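Local coordinates for protein transcriptional regulator ComR (Streptococcus vestibularis F0396, PDB 6HU8) that probably binds DNA as a peptide-responsive transcriptional regulator of the RNPP family that controls competence in streptococci, at residues 127-132 / 169-174; 205-210 / 243-248. All blocks are in the same frame, centred on the assembly; numbering follows the deposited sequence.

Contact 1 of 2, residues 127-132 / 169-174; sequences ENILSF and YFYHLY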
# COMPACT_ATOMS: atom_id res chain seq x y z
N GLU A 127 4.98 -8.95 -0.68
CA GLU A 127 5.80 -10.03 -1.20
C GLU A 127 6.07 -9.84 -2.70
O GLU A 127 7.21 -10.00 -3.14
CB GLU A 127 5.14 -11.38 -0.95
CG GLU A 127 6.05 -12.56 -1.23
CD GLU A 127 5.30 -13.89 -1.23
OE1 GLU A 127 5.73 -14.82 -0.53
OE2 GLU A 127 4.28 -14.00 -1.95
N ASN A 128 5.03 -9.52 -3.46
CA ASN A 128 5.17 -9.34 -4.91
C ASN A 128 6.12 -8.18 -5.24
O ASN A 128 7.07 -8.37 -5.99
CB ASN A 128 3.79 -9.12 -5.55
CG ASN A 128 3.00 -10.42 -5.73
OD1 ASN A 128 3.47 -11.50 -5.36
ND2 ASN A 128 1.79 -10.32 -6.29
N ILE A 129 5.89 -7.01 -4.67
CA ILE A 129 6.76 -5.86 -4.90
C ILE A 129 8.20 -6.16 -4.45
O ILE A 129 9.14 -5.99 -5.24
CB ILE A 129 6.26 -4.58 -4.17
CG1 ILE A 129 4.90 -4.15 -4.73
CG2 ILE A 129 7.27 -3.44 -4.30
CD1 ILE A 129 4.26 -3.00 -3.99
N LEU A 130 8.38 -6.60 -3.21
CA LEU A 130 9.71 -6.89 -2.67
C LEU A 130 10.50 -7.91 -3.50
O LEU A 130 11.73 -7.89 -3.52
CB LEU A 130 9.62 -7.41 -1.25
CG LEU A 130 9.46 -6.40 -0.11
CD1 LEU A 130 8.97 -7.11 1.13
CD2 LEU A 130 10.78 -5.67 0.17
N SER A 131 9.78 -8.80 -4.19
CA SER A 131 10.43 -9.85 -4.96
C SER A 131 10.43 -9.57 -6.46
O SER A 131 10.98 -10.34 -7.24
CB SER A 131 9.76 -11.19 -4.69
OG SER A 131 8.50 -11.24 -5.33
N PHE A 132 9.79 -8.46 -6.86
CA PHE A 132 9.67 -8.08 -8.27
C PHE A 132 8.86 -9.08 -9.09
O PHE A 132 9.08 -9.22 -10.30
CB PHE A 132 11.05 -7.90 -8.92
CG PHE A 132 11.74 -6.62 -8.54
CD1 PHE A 132 12.54 -6.56 -7.40
CD2 PHE A 132 11.60 -5.48 -9.32
CE1 PHE A 132 13.18 -5.38 -7.05
CE2 PHE A 132 12.24 -4.30 -8.97
CZ PHE A 132 13.03 -4.25 -7.84
N TYR A 169 -0.98 -0.50 -6.92
CA TYR A 169 -1.44 0.26 -8.08
C TYR A 169 -0.26 0.96 -8.77
O TYR A 169 -0.05 0.79 -9.97
CB TYR A 169 -2.53 1.28 -7.67
CG TYR A 169 -2.72 2.41 -8.66
CD1 TYR A 169 -3.13 2.16 -9.97
CD2 TYR A 169 -2.50 3.73 -8.28
CE1 TYR A 169 -3.30 3.20 -10.89
CE2 TYR A 169 -2.66 4.79 -9.19
CZ TYR A 169 -3.06 4.51 -10.49
OH TYR A 169 -3.23 5.54 -11.39
N PHE A 170 0.53 1.73 -8.01
CA PHE A 170 1.71 2.39 -8.58
C PHE A 170 2.66 1.38 -9.21
O PHE A 170 3.25 1.64 -10.26
CB PHE A 170 2.43 3.21 -7.50
CG PHE A 170 1.63 4.38 -7.01
CD1 PHE A 170 0.84 5.11 -7.90
CD2 PHE A 170 1.67 4.76 -5.69
CE1 PHE A 170 0.09 6.20 -7.47
CE2 PHE A 170 0.93 5.86 -5.25
CZ PHE A 170 0.13 6.57 -6.14
N TYR A 171 2.77 0.22 -8.57
CA TYR A 171 3.56 -0.89 -9.09
C TYR A 171 3.09 -1.34 -10.48
O TYR A 171 3.90 -1.80 -11.28
CB TYR A 171 3.50 -2.06 -8.12
CG TYR A 171 4.40 -3.24 -8.42
CD1 TYR A 171 5.78 -3.11 -8.34
CD2 TYR A 171 3.87 -4.49 -8.70
CE1 TYR A 171 6.62 -4.20 -8.57
CE2 TYR A 171 4.69 -5.59 -8.93
CZ TYR A 171 6.07 -5.44 -8.87
OH TYR A 171 6.88 -6.52 -9.10
N HIS A 172 1.80 -1.20 -10.77
CA HIS A 172 1.28 -1.49 -12.12
C HIS A 172 1.78 -0.47 -13.15
O HIS A 172 1.92 -0.79 -14.34
CB HIS A 172 -0.26 -1.46 -12.16
CG HIS A 172 -0.91 -2.68 -11.61
ND1 HIS A 172 -0.74 -3.09 -10.30
CD2 HIS A 172 -1.73 -3.59 -12.18
CE1 HIS A 172 -1.44 -4.20 -10.09
NE2 HIS A 172 -2.05 -4.52 -11.22
N LEU A 173 2.01 0.76 -12.70
CA LEU A 173 2.35 1.85 -13.61
C LEU A 173 3.84 1.90 -13.91
O LEU A 173 4.25 2.62 -14.81
CB LEU A 173 1.92 3.19 -13.03
CG LEU A 173 0.43 3.36 -12.75
CD1 LEU A 173 0.14 4.78 -12.36
CD2 LEU A 173 -0.36 2.96 -14.00
N TYR A 174 4.63 1.14 -13.16
CA TYR A 174 6.07 1.18 -13.31
C TYR A 174 6.51 0.82 -14.73
O TYR A 174 6.12 -0.21 -15.28
CB TYR A 174 6.74 0.23 -12.33
CG TYR A 174 8.25 0.36 -12.32
CD1 TYR A 174 8.87 1.40 -11.65
CD2 TYR A 174 9.05 -0.56 -13.00
CE1 TYR A 174 10.25 1.53 -11.64
CE2 TYR A 174 10.43 -0.44 -13.00
CZ TYR A 174 11.02 0.61 -12.32
OH TYR A 174 12.40 0.74 -12.32

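Contact 2 of 2, residues 205-210 / 243-248; sequences ALFNDL and HSYKPG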
# COMPACT_ATOMS: atom_id res chain seq x y z
N ALA A 205 4.35 3.37 5.04
CA ALA A 205 3.55 3.03 3.87
C ALA A 205 3.23 4.30 3.09
O ALA A 205 3.30 4.31 1.87
CB ALA A 205 2.25 2.30 4.27
N LEU A 206 2.89 5.36 3.80
CA LEU A 206 2.59 6.63 3.13
C LEU A 206 3.84 7.20 2.45
O LEU A 206 3.78 7.72 1.32
CB LEU A 206 2.01 7.63 4.14
CG LEU A 206 1.74 9.05 3.63
CD1 LEU A 206 0.61 9.06 2.61
CD2 LEU A 206 1.46 10.01 4.79
N PHE A 207 4.97 7.11 3.14
CA PHE A 207 6.22 7.60 2.58
C PHE A 207 6.54 6.85 1.28
O PHE A 207 6.93 7.47 0.28
CB PHE A 207 7.36 7.45 3.58
CG PHE A 207 8.67 7.98 3.07
CD1 PHE A 207 8.98 9.32 3.20
CD2 PHE A 207 9.58 7.13 2.45
CE1 PHE A 207 10.18 9.82 2.71
CE2 PHE A 207 10.77 7.62 1.95
CZ PHE A 207 11.08 8.97 2.08
N ASN A 208 6.39 5.53 1.29
CA ASN A 208 6.72 4.73 0.12
C ASN A 208 5.77 5.00 -1.06
O ASN A 208 6.17 4.94 -2.22
CB ASN A 208 6.71 3.25 0.50
CG ASN A 208 7.95 2.85 1.27
OD1 ASN A 208 9.01 3.44 1.09
ND2 ASN A 208 7.82 1.85 2.14
N ASP A 209 4.50 5.28 -0.75
CA ASP A 209 3.58 5.70 -1.80
C ASP A 209 3.97 7.06 -2.37
O ASP A 209 3.89 7.28 -3.57
CB ASP A 209 2.16 5.78 -1.27
CG ASP A 209 1.50 4.43 -1.18
OD1 ASP A 209 2.17 3.42 -1.49
OD2 ASP A 209 0.32 4.39 -0.80
N LEU A 210 4.36 7.97 -1.51
CA LEU A 210 4.82 9.28 -1.98
C LEU A 210 6.08 9.14 -2.83
O LEU A 210 6.23 9.81 -3.86
CB LEU A 210 5.07 10.20 -0.78
CG LEU A 210 3.79 10.71 -0.11
CD1 LEU A 210 4.10 11.31 1.24
CD2 LEU A 210 3.13 11.73 -1.00
N HIS A 243 15.51 9.78 9.45
CA HIS A 243 16.71 10.41 8.90
C HIS A 243 17.30 9.67 7.70
O HIS A 243 17.84 10.30 6.77
CB HIS A 243 17.77 10.53 10.00
CG HIS A 243 17.27 11.23 11.23
ND1 HIS A 243 17.38 10.68 12.49
CD2 HIS A 243 16.61 12.40 11.37
CE1 HIS A 243 16.82 11.50 13.36
NE2 HIS A 243 16.35 12.55 12.71
N SER A 244 17.22 8.35 7.72
CA SER A 244 17.76 7.56 6.62
C SER A 244 17.01 7.76 5.29
O SER A 244 17.51 7.36 4.25
CB SER A 244 17.74 6.08 6.98
OG SER A 244 18.43 5.85 8.19
N TYR A 245 15.81 8.36 5.33
CA TYR A 245 14.99 8.47 4.12
C TYR A 245 15.21 9.77 3.37
O TYR A 245 14.73 9.92 2.24
CB TYR A 245 13.50 8.35 4.42
CG TYR A 245 13.06 7.01 4.96
CD1 TYR A 245 13.99 6.00 5.24
CD2 TYR A 245 11.71 6.74 5.21
CE1 TYR A 245 13.58 4.77 5.76
CE2 TYR A 245 11.30 5.52 5.72
CZ TYR A 245 12.25 4.54 6.00
OH TYR A 245 11.86 3.31 6.52
N LYS A 246 15.92 10.71 3.99
CA LYS A 246 16.13 12.03 3.40
C LYS A 246 16.94 12.00 2.10
O LYS A 246 16.61 12.74 1.15
CB LYS A 246 16.82 12.96 4.40
CG LYS A 246 15.94 13.41 5.57
CD LYS A 246 16.66 14.49 6.39
CE LYS A 246 15.95 14.78 7.71
NZ LYS A 246 16.83 15.55 8.65
N PRO A 247 18.02 11.19 2.04
CA PRO A 247 18.78 11.28 0.78
C PRO A 247 17.96 10.92 -0.46
O PRO A 247 18.08 11.63 -1.47
CB PRO A 247 19.94 10.31 1.01
CG PRO A 247 20.19 10.43 2.53
CD PRO A 247 18.77 10.44 3.07
N GLY A 248 17.11 9.90 -0.39
CA GLY A 248 16.28 9.53 -1.52
C GLY A 248 15.35 10.63 -1.97
O GLY A 248 15.02 10.75 -3.15

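Contact 1 of 2, residues 127-132 / 169-174
Y171 reaches across from helix 160-173 and lays its ring against I129, near the end of helix 117-131. The apolar part is a CH-pi contact: I129 CG1 sits over one face of the ring, 3.9 Å from the Y171 centroid and 16° off the ring normal, somewhat toward the CG side. Farther along, Y171 CE1 passes the backbone at I129 CA (4.0 Å), so the tyrosine runs beside the helix rather than stopping at its side chain. Placing CG anti to the backbone N (chi1 -172°) sends the ring out from its own helix to make this reach.

No hydrogen bond joins the two segments. Y171 OH lies beside the F132 backbone, at the Schellman turn; it passes F132 C at 3.2 Å in contact only, and bonds to the carbonyl O of T133, just beyond 127-132. N128 O is farther off and no bond to the hydroxyl is made. F132 has positive phi and closes the Schellman motif, in which F132 N bonds to I129 O at 3.0 Å. S131 OG turns back to E127 O (2.8 Å), the donor tilted 27° from the carbonyl plane, and also pairs with T133 OG1. The tyrosine thus meets a turn already tied up by its own bonds.

Both helices belong to the ComR tetratricopeptide array, with helix 139-152 between them in sequence. L130 packs on helix 94-111, H172 stacks on Y145 of helix 139-152, and F170 continues onto helix 200-219.

Contact 2 of 2, residues 205-210 / 243-248
F207 and Y245 join two helices of the tetratricopeptide-type superhelix, 200-219 and 246-261, which have helix 226-240 between them in sequence; Y245 lies close to the start of the second. Starting at F207 CB, the side chain leaves its helix toward the other segment, with CG anti to the backbone N (chi1 -178°), and the ring extends toward Y245. F207 CG is the first atom to meet the tyrosine, at Y245 CD2. One bond farther out, F207 CD2 approaches the same Y245 CD2 to 3.5 Å, and F207 CE2 is just as near to it. Y245 CD2 therefore lies over one face of the phenylalanine, 3.4 Å above its plane and displaced toward the rim.

The two rings meet at a slant, their planes 37° apart and their centroids separated by 4.8 Å. Y245 contributes to this through its second torsion: with chi2 at 4°, CD1 is eclipsed with CA and CD2 points away from it, over the F207 face. No hydrogen bond crosses the contact; the attachment is purely van der Waals.

Around the pair, L233 and I237 of helix 226-240 pack against F207, which is buried. Y245 leans on P89 and Y91 from a loop and also meets the ring of F242. K246, its neighbour in sequence, makes a cation-pi contact with F277.

At its far end the phenylalanine meets the base of the tyrosine: F207 CZ rests 3.4 Å from Y245 CB and 3.8 Å from the backbone Y245 O.

Both contacts tie a helix to the next but one along the tetratricopeptide array, and both are partly buried. Contact 1 lies nearer the middle of the chain and buries more surface. Each has one buried residue among those that touch, N128 and F207, but only contact 1 has an exposed one, F132. In contact 1 the tyrosine hydroxyl goes on to bond T133 O beside the segment, after an aliphatic-aromatic face contact, whereas contact 2 is apolar packing of two aromatic side chains, with the base of the tyrosine taking part. Their centres are about 17 Å apart, and helices 160-173 and 200-219 bridge them, with F170 CE2 3.7 Å from D209 O.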